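Long-range contact in aspartate aminotransferase (Plasmodium falciparum, PDB 3K7Y), which probably catalyses the reversible, pyridoxal-phosphate-dependent transfer of an amino group from L-aspartate to 2-oxoglutarate, giving oxaloacetate and L-glutamate: residues Leu360-Ile373 against Tyr393-Ile405. Sequence-based numbering, arbitrary orientation.
Sequences LLAKIAEHLKTHHI and YIADKICLSLSQI
Ser401 OG lies against two carbons of the facing segment, 3.4 Å from CG1 of Ile364 and 3.7 Å from CB of His367. Nearer the chain end, OE1 of Gln404 approaches NE2 of His367 to 2.8 Å, but the angle is too poor for a hydrogen bond, and the amide plane stands 86° from the imidazole. The aliphatic part of Lys397 lies over one face of the His371 ring, a CH-pi contact with CD 3.6 Å from the ring centroid. The bend at chi2 (-50°) carries CD over the imidazole, whose opposite face is covered by OG1 of Thr370. Tyr393 adds its hydroxyl, OH, 3.5 Å from CB of His371. Deeper in, Leu368 CD2 packs on CG1 of Ile398 at 4.3 Å, and Leu361 CD1 reaches Leu402 CD1. Ile364 CD1 packs on Leu402 CD2 at 4.3 Å, and Leu360 CD2 meets that same methyl nearer the surface. Phe328 and Leu332 of the long helix 304-335 touch Ile398 as well. The contact thus fastens the turns between strands 355-357 and 373-374 to the C-terminal helix, away from the cofactor. With no hydrogen bond or salt bridge joining the segments, cohesion rests on apolar and CH-pi packing.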
ATOM      1  N   LEU A 360       4.499 -30.705  19.336  1.00 62.11           N
ATOM      2  CA  LEU A 360       3.647 -31.577  20.143  1.00 63.38           C
ATOM      3  C   LEU A 360       2.188 -31.104  20.293  1.00 63.47           C
ATOM      4  O   LEU A 360       1.262 -31.918  20.359  1.00 64.23           O
ATOM      5  CB  LEU A 360       4.274 -31.762  21.518  1.00 63.37           C
ATOM      6  CG  LEU A 360       3.520 -32.823  22.296  1.00 65.52           C
ATOM      7  CD1 LEU A 360       3.789 -34.201  21.687  1.00 67.79           C
ATOM      8  CD2 LEU A 360       3.861 -32.770  23.777  1.00 67.17           C
ATOM      9  N   LEU A 361       1.999 -29.791  20.343  1.00 63.31           N
ATOM     10  CA  LEU A 361       0.680 -29.196  20.581  1.00 64.14           C
ATOM     11  C   LEU A 361      -0.236 -29.214  19.353  1.00 64.98           C
ATOM     12  O   LEU A 361      -1.462 -29.108  19.480  1.00 65.29           O
ATOM     13  CB  LEU A 361       0.822 -27.773  21.150  1.00 63.25           C
ATOM     14  CG  LEU A 361       0.948 -27.583  22.676  1.00 63.54           C
ATOM     15  CD1 LEU A 361       1.510 -28.781  23.393  1.00 63.47           C
ATOM     16  CD2 LEU A 361       1.765 -26.364  23.032  1.00 62.39           C
ATOM     17  N   ALA A 362       0.349 -29.365  18.167  1.00 65.64           N
ATOM     18  CA  ALA A 362      -0.451 -29.517  16.958  1.00 66.91           C
ATOM     19  C   ALA A 362      -1.544 -30.577  17.177  1.00 68.87           C
ATOM     20  O   ALA A 362      -2.693 -30.374  16.785  1.00 69.64           O
ATOM     21  CB  ALA A 362       0.432 -29.869  15.776  1.00 67.04           C
ATOM     22  N   LYS A 363      -1.176 -31.682  17.836  1.00 70.09           N
ATOM     23  CA  LYS A 363      -2.108 -32.748  18.225  1.00 72.06           C
ATOM     24  C   LYS A 363      -3.297 -32.276  19.078  1.00 72.69           C
ATOM     25  O   LYS A 363      -4.397 -32.800  18.942  1.00 73.91           O
ATOM     26  CB  LYS A 363      -1.374 -33.860  18.999  1.00 72.72           C
ATOM     27  CG  LYS A 363      -0.280 -34.627  18.247  1.00 73.28           C
ATOM     28  CD  LYS A 363       0.071 -35.925  18.985  1.00 75.50           C
ATOM     29  CE  LYS A 363      -1.053 -36.989  18.878  1.00 78.73           C
ATOM     30  NZ  LYS A 363      -0.981 -38.108  19.889  1.00 79.28           N
ATOM     31  N   ILE A 364      -3.068 -31.294  19.951  1.00 72.47           N
ATOM     32  CA  ILE A 364      -4.046 -30.903  20.986  1.00 73.34           C
ATOM     33  C   ILE A 364      -4.789 -29.570  20.675  1.00 73.68           C
ATOM     34  O   ILE A 364      -5.615 -29.089  21.456  1.00 74.09           O
ATOM     35  CB  ILE A 364      -3.360 -30.949  22.417  1.00 72.90           C
ATOM     36  CG1 ILE A 364      -4.096 -31.906  23.339  1.00 74.03           C
ATOM     37  CG2 ILE A 364      -3.105 -29.563  23.046  1.00 71.65           C
ATOM     38  CD1 ILE A 364      -3.827 -33.343  23.022  1.00 75.54           C
ATOM     39  N   ALA A 365      -4.513 -29.015  19.498  1.00 73.88           N
ATOM     40  CA  ALA A 365      -4.966 -27.672  19.132  1.00 74.31           C
ATOM     41  C   ALA A 365      -6.484 -27.485  19.133  1.00 76.10           C
ATOM     42  O   ALA A 365      -6.979 -26.446  19.580  1.00 76.48           O
ATOM     43  CB  ALA A 365      -4.378 -27.266  17.785  1.00 73.35           C
ATOM     44  N   GLU A 366      -7.217 -28.480  18.641  1.00 77.81           N
ATOM     45  CA  GLU A 366      -8.663 -28.356  18.500  1.00 79.67           C
ATOM     46  C   GLU A 366      -9.376 -28.809  19.764  1.00 80.85           C
ATOM     47  O   GLU A 366     -10.577 -28.601  19.916  1.00 82.53           O
ATOM     48  CB  GLU A 366      -9.163 -29.111  17.254  1.00 80.93           C
ATOM     49  CG  GLU A 366     -10.255 -28.384  16.439  1.00 82.86           C
ATOM     50  CD  GLU A 366      -9.850 -26.959  16.010  1.00 83.94           C
ATOM     51  OE1 GLU A 366     -10.714 -26.060  16.078  1.00 85.62           O
ATOM     52  OE2 GLU A 366      -8.677 -26.727  15.617  1.00 82.18           O
ATOM     53  N   HIS A 367      -8.632 -29.425  20.676  1.00 80.66           N
ATOM     54  CA  HIS A 367      -9.184 -29.774  21.977  1.00 81.95           C
ATOM     55  C   HIS A 367      -8.949 -28.654  22.974  1.00 80.87           C
ATOM     56  O   HIS A 367      -9.640 -28.557  23.984  1.00 82.21           O
ATOM     57  CB  HIS A 367      -8.599 -31.082  22.524  1.00 82.50           C
ATOM     58  CG  HIS A 367      -9.554 -31.825  23.401  1.00 86.91           C
ATOM     59  ND1 HIS A 367     -10.213 -31.224  24.456  1.00 90.20           N
ATOM     60  CD2 HIS A 367     -10.005 -33.101  23.351  1.00 90.50           C
ATOM     61  CE1 HIS A 367     -11.015 -32.105  25.030  1.00 93.06           C
ATOM     62  NE2 HIS A 367     -10.909 -33.252  24.378  1.00 93.67           N
ATOM     63  N   LEU A 368      -7.964 -27.815  22.689  1.00 78.79           N
ATOM     64  CA  LEU A 368      -7.641 -26.697  23.548  1.00 77.79           C
ATOM     65  C   LEU A 368      -8.646 -25.585  23.363  1.00 78.24           C
ATOM     66  O   LEU A 368      -8.544 -24.538  24.003  1.00 78.14           O
ATOM     67  CB  LEU A 368      -6.246 -26.167  23.224  1.00 76.50           C
ATOM     68  CG  LEU A 368      -5.015 -26.616  24.024  1.00 75.80           C
ATOM     69  CD1 LEU A 368      -3.781 -25.884  23.525  1.00 73.65           C
ATOM     70  CD2 LEU A 368      -5.183 -26.391  25.521  1.00 76.68           C
ATOM     71  N   LYS A 369      -9.605 -25.807  22.467  1.00 78.72           N
ATOM     72  CA  LYS A 369     -10.640 -24.819  22.177  1.00 79.13           C
ATOM     73  C   LYS A 369     -11.926 -25.079  22.953  1.00 80.84           C
ATOM     74  O   LYS A 369     -12.685 -24.144  23.189  1.00 81.78           O
ATOM     75  CB  LYS A 369     -10.886 -24.701  20.670  1.00 79.00           C
ATOM     76  CG  LYS A 369      -9.740 -23.983  19.957  1.00 77.76           C
ATOM     77  CD  LYS A 369      -9.867 -23.925  18.432  1.00 77.71           C
ATOM     78  CE  LYS A 369      -8.641 -23.217  17.837  1.00 76.33           C
ATOM     79  NZ  LYS A 369      -8.220 -23.730  16.501  1.00 76.04           N
ATOM     80  N   THR A 370     -12.145 -26.329  23.383  1.00 81.33           N
ATOM     81  CA  THR A 370     -13.274 -26.667  24.275  1.00 83.37           C
ATOM     82  C   THR A 370     -13.122 -25.903  25.590  1.00 83.46           C
ATOM     83  O   THR A 370     -14.104 -25.503  26.221  1.00 85.48           O
ATOM     84  CB  THR A 370     -13.451 -28.207  24.537  1.00 84.05           C
ATOM     85  OG1 THR A 370     -12.570 -28.650  25.576  1.00 84.11           O
ATOM     86  CG2 THR A 370     -13.193 -29.035  23.285  1.00 83.87           C
ATOM     87  N   HIS A 371     -11.874 -25.722  25.997  1.00 81.77           N
ATOM     88  CA  HIS A 371     -11.500 -24.706  26.964  1.00 81.70           C
ATOM     89  C   HIS A 371     -11.208 -23.475  26.112  1.00 81.18           C
ATOM     90  O   HIS A 371     -10.995 -23.587  24.903  1.00 80.51           O
ATOM     91  CB  HIS A 371     -10.266 -25.159  27.728  1.00 80.41           C
ATOM     92  CG  HIS A 371     -10.247 -26.629  27.995  1.00 79.67           C
ATOM     93  ND1 HIS A 371     -10.981 -27.201  29.007  1.00 80.65           N
ATOM     94  CD2 HIS A 371      -9.615 -27.646  27.363  1.00 78.36           C
ATOM     95  CE1 HIS A 371     -10.784 -28.507  29.006  1.00 80.61           C
ATOM     96  NE2 HIS A 371      -9.960 -28.804  28.018  1.00 79.20           N
ATOM     97  N   HIS A 372     -11.200 -22.290  26.696  1.00 81.64           N
ATOM     98  CA  HIS A 372     -11.323 -21.133  25.822  1.00 81.33           C
ATOM     99  C   HIS A 372      -9.981 -20.493  25.468  1.00 79.14           C
ATOM    100  O   HIS A 372      -9.789 -19.275  25.548  1.00 79.33           O
ATOM    101  CB  HIS A 372     -12.423 -20.197  26.343  1.00 83.55           C
ATOM    102  CG  HIS A 372     -13.728 -20.904  26.556  1.00 86.33           C
ATOM    103  ND1 HIS A 372     -14.149 -21.334  27.799  1.00 88.82           N
ATOM    104  CD2 HIS A 372     -14.667 -21.328  25.674  1.00 87.75           C
ATOM    105  CE1 HIS A 372     -15.306 -21.964  27.678  1.00 90.76           C
ATOM    106  NE2 HIS A 372     -15.644 -21.972  26.399  1.00 90.73           N
ATOM    107  N   ILE A 373      -9.066 -21.357  25.027  1.00 77.09           N
ATOM    108  CA  ILE A 373      -7.711 -20.951  24.637  1.00 74.77           C
ATOM    109  C   ILE A 373      -7.363 -21.261  23.170  1.00 73.00           C
ATOM    110  O   ILE A 373      -7.484 -22.407  22.722  1.00 72.92           O
ATOM    111  CB  ILE A 373      -6.634 -21.558  25.572  1.00 74.25           C
ATOM    112  CG1 ILE A 373      -5.258 -21.422  24.907  1.00 72.84           C
ATOM    113  CG2 ILE A 373      -6.977 -22.996  25.965  1.00 74.54           C
ATOM    114  CD1 ILE A 373      -4.281 -22.536  25.186  1.00 73.93           C
ATOM    115  N   TYR A 393      -4.197 -21.547  34.588  1.00 86.70           N
ATOM    116  CA  TYR A 393      -5.267 -22.040  33.741  1.00 84.69           C
ATOM    117  C   TYR A 393      -4.704 -22.689  32.471  1.00 81.02           C
ATOM    118  O   TYR A 393      -4.994 -23.855  32.174  1.00 80.21           O
ATOM    119  CB  TYR A 393      -6.259 -20.931  33.406  1.00 85.95           C
ATOM    120  CG  TYR A 393      -7.431 -21.433  32.613  1.00 86.15           C
ATOM    121  CD1 TYR A 393      -8.419 -22.216  33.217  1.00 88.21           C
ATOM    122  CD2 TYR A 393      -7.548 -21.153  31.249  1.00 84.27           C
ATOM    123  CE1 TYR A 393      -9.506 -22.697  32.483  1.00 89.04           C
ATOM    124  CE2 TYR A 393      -8.631 -21.626  30.505  1.00 84.73           C
ATOM    125  CZ  TYR A 393      -9.607 -22.394  31.126  1.00 86.92           C
ATOM    126  OH  TYR A 393     -10.681 -22.867  30.401  1.00 87.46           O
ATOM    127  N   ILE A 394      -3.872 -21.942  31.753  1.00 78.48           N
ATOM    128  CA  ILE A 394      -3.286 -22.402  30.504  1.00 74.99           C
ATOM    129  C   ILE A 394      -2.532 -23.722  30.682  1.00 73.52           C
ATOM    130  O   ILE A 394      -2.829 -24.719  30.012  1.00 72.53           O
ATOM    131  CB  ILE A 394      -2.323 -21.347  29.923  1.00 74.11           C
ATOM    132  CG1 ILE A 394      -3.064 -20.046  29.629  1.00 74.15           C
ATOM    133  CG2 ILE A 394      -1.674 -21.865  28.658  1.00 72.27           C
ATOM    134  CD1 ILE A 394      -2.164 -18.899  29.286  1.00 73.07           C
ATOM    135  N   ALA A 395      -1.563 -23.706  31.594  1.00 73.27           N
ATOM    136  CA  ALA A 395      -0.630 -24.807  31.780  1.00 71.84           C
ATOM    137  C   ALA A 395      -1.377 -26.048  32.218  1.00 71.79           C
ATOM    138  O   ALA A 395      -1.128 -27.143  31.704  1.00 71.09           O
ATOM    139  CB  ALA A 395       0.446 -24.426  32.790  1.00 72.88           C
ATOM    140  N   ASP A 396      -2.309 -25.858  33.146  1.00 72.58           N
ATOM    141  CA  ASP A 396      -3.227 -26.907  33.543  1.00 72.97           C
ATOM    142  C   ASP A 396      -3.924 -27.509  32.323  1.00 71.52           C
ATOM    143  O   ASP A 396      -3.718 -28.679  32.014  1.00 71.13           O
ATOM    144  CB  ASP A 396      -4.242 -26.372  34.555  1.00 75.26           C
ATOM    145  CG  ASP A 396      -5.244 -27.419  34.994  1.00 77.00           C
ATOM    146  OD1 ASP A 396      -5.091 -28.618  34.658  1.00 76.40           O
ATOM    147  OD2 ASP A 396      -6.198 -27.029  35.684  1.00 80.38           O
ATOM    148  N   LYS A 397      -4.714 -26.708  31.615  1.00 70.88           N
ATOM    149  CA  LYS A 397      -5.491 -27.213  30.485  1.00 70.31           C
ATOM    150  C   LYS A 397      -4.673 -27.947  29.412  1.00 68.81           C
ATOM    151  O   LYS A 397      -5.178 -28.884  28.784  1.00 69.13           O
ATOM    152  CB  LYS A 397      -6.332 -26.100  29.858  1.00 70.68           C
ATOM    153  CG  LYS A 397      -7.538 -25.646  30.705  1.00 73.32           C
ATOM    154  CD  LYS A 397      -8.394 -26.821  31.171  1.00 75.74           C
ATOM    155  CE  LYS A 397      -9.558 -26.373  32.036  1.00 79.96           C
ATOM    156  NZ  LYS A 397      -9.117 -25.858  33.363  1.00 82.71           N
ATOM    157  N   ILE A 398      -3.421 -27.520  29.218  1.00 67.52           N
ATOM    158  CA  ILE A 398      -2.480 -28.148  28.285  1.00 65.91           C
ATOM    159  C   ILE A 398      -2.154 -29.562  28.715  1.00 66.61           C
ATOM    160  O   ILE A 398      -2.113 -30.482  27.902  1.00 66.51           O
ATOM    161  CB  ILE A 398      -1.159 -27.359  28.208  1.00 65.16           C
ATOM    162  CG1 ILE A 398      -1.297 -26.152  27.272  1.00 64.19           C
ATOM    163  CG2 ILE A 398      -0.020 -28.255  27.719  1.00 65.30           C
ATOM    164  CD1 ILE A 398       0.006 -25.387  27.040  1.00 62.94           C
ATOM    165  N   CYS A 399      -1.903 -29.718  30.009  1.00 67.62           N
ATOM    166  CA  CYS A 399      -1.609 -31.017  30.582  1.00 68.59           C
ATOM    167  C   CYS A 399      -2.879 -31.853  30.588  1.00 69.52           C
ATOM    168  O   CYS A 399      -2.901 -32.942  30.025  1.00 70.50           O
ATOM    169  CB  CYS A 399      -1.035 -30.849  31.990  1.00 69.45           C
ATOM    170  SG  CYS A 399       0.565 -29.943  32.030  1.00 70.88           S
ATOM    171  N   LEU A 400      -3.942 -31.324  31.195  1.00 70.17           N
ATOM    172  CA  LEU A 400      -5.254 -31.984  31.218  1.00 71.22           C
ATOM    173  C   LEU A 400      -5.553 -32.507  29.832  1.00 70.37           C
ATOM    174  O   LEU A 400      -5.862 -33.694  29.623  1.00 70.76           O
ATOM    175  CB  LEU A 400      -6.352 -30.988  31.630  1.00 72.27           C
ATOM    176  CG  LEU A 400      -7.717 -31.540  32.063  1.00 74.62           C
ATOM    177  CD1 LEU A 400      -8.527 -30.476  32.810  1.00 77.04           C
ATOM    178  CD2 LEU A 400      -8.509 -32.094  30.891  1.00 74.86           C
ATOM    179  N   SER A 401      -5.430 -31.587  28.886  1.00 68.82           N
ATOM    180  CA  SER A 401      -5.728 -31.885  27.515  1.00 68.73           C
ATOM    181  C   SER A 401      -4.766 -32.901  26.931  1.00 68.88           C
ATOM    182  O   SER A 401      -5.167 -33.780  26.164  1.00 70.12           O
ATOM    183  CB  SER A 401      -5.690 -30.635  26.699  1.00 66.77           C
ATOM    184  OG  SER A 401      -6.488 -30.870  25.584  1.00 67.81           O
ATOM    185  N   LEU A 402      -3.497 -32.799  27.312  1.00 68.32           N
ATOM    186  CA  LEU A 402      -2.497 -33.714  26.809  1.00 68.68           C
ATOM    187  C   LEU A 402      -2.742 -35.139  27.258  1.00 71.06           C
ATOM    188  O   LEU A 402      -2.500 -36.081  26.501  1.00 72.08           O
ATOM    189  CB  LEU A 402      -1.105 -33.253  27.207  1.00 67.55           C
ATOM    190  CG  LEU A 402      -0.438 -32.525  26.047  1.00 66.34           C
ATOM    191  CD1 LEU A 402       0.741 -31.677  26.505  1.00 64.99           C
ATOM    192  CD2 LEU A 402      -0.026 -33.547  24.993  1.00 66.38           C
ATOM    193  N   SER A 403      -3.247 -35.288  28.481  1.00 72.67           N
ATOM    194  CA  SER A 403      -3.416 -36.602  29.081  1.00 75.09           C
ATOM    195  C   SER A 403      -4.546 -37.414  28.458  1.00 77.18           C
ATOM    196  O   SER A 403      -4.550 -38.639  28.575  1.00 78.87           O
ATOM    197  CB  SER A 403      -3.615 -36.487  30.584  1.00 75.92           C
ATOM    198  OG  SER A 403      -4.304 -37.628  31.091  1.00 79.02           O
ATOM    199  N   GLN A 404      -5.500 -36.751  27.804  1.00 77.59           N
ATOM    200  CA  GLN A 404      -6.558 -37.478  27.103  1.00 80.18           C
ATOM    201  C   GLN A 404      -6.034 -38.129  25.821  1.00 80.90           C
ATOM    202  O   GLN A 404      -6.571 -37.880  24.739  1.00 81.48           O
ATOM    203  CB  GLN A 404      -7.718 -36.561  26.724  1.00 80.36           C
ATOM    204  CG  GLN A 404      -8.427 -35.862  27.859  1.00 80.83           C
ATOM    205  CD  GLN A 404      -9.694 -35.158  27.386  1.00 81.03           C
ATOM    206  OE1 GLN A 404      -9.987 -35.129  26.188  1.00 80.95           O
ATOM    207  NE2 GLN A 404     -10.452 -34.595  28.328  1.00 80.61           N
ATOM    208  N   ILE A 405      -4.977 -38.934  25.929  1.00 81.61           N
ATOM    209  CA  ILE A 405      -4.496 -39.746  24.794  1.00 82.66           C
ATOM    210  C   ILE A 405      -3.663 -40.950  25.258  1.00 84.43           C
ATOM    211  O   ILE A 405      -4.170 -42.055  25.539  1.00 86.47           O
ATOM    212  CB  ILE A 405      -3.715 -38.916  23.731  1.00 80.44           C
ATOM    213  CG1 ILE A 405      -3.895 -37.402  23.965  1.00 77.77           C
ATOM    214  CG2 ILE A 405      -4.088 -39.389  22.322  1.00 81.71           C
ATOM    215  CD1 ILE A 405      -4.318 -36.612  22.770  1.00 75.57           C
ATOM    216  OXT ILE A 405      -2.442 -40.817  25.356  1.00 83.98           O
TER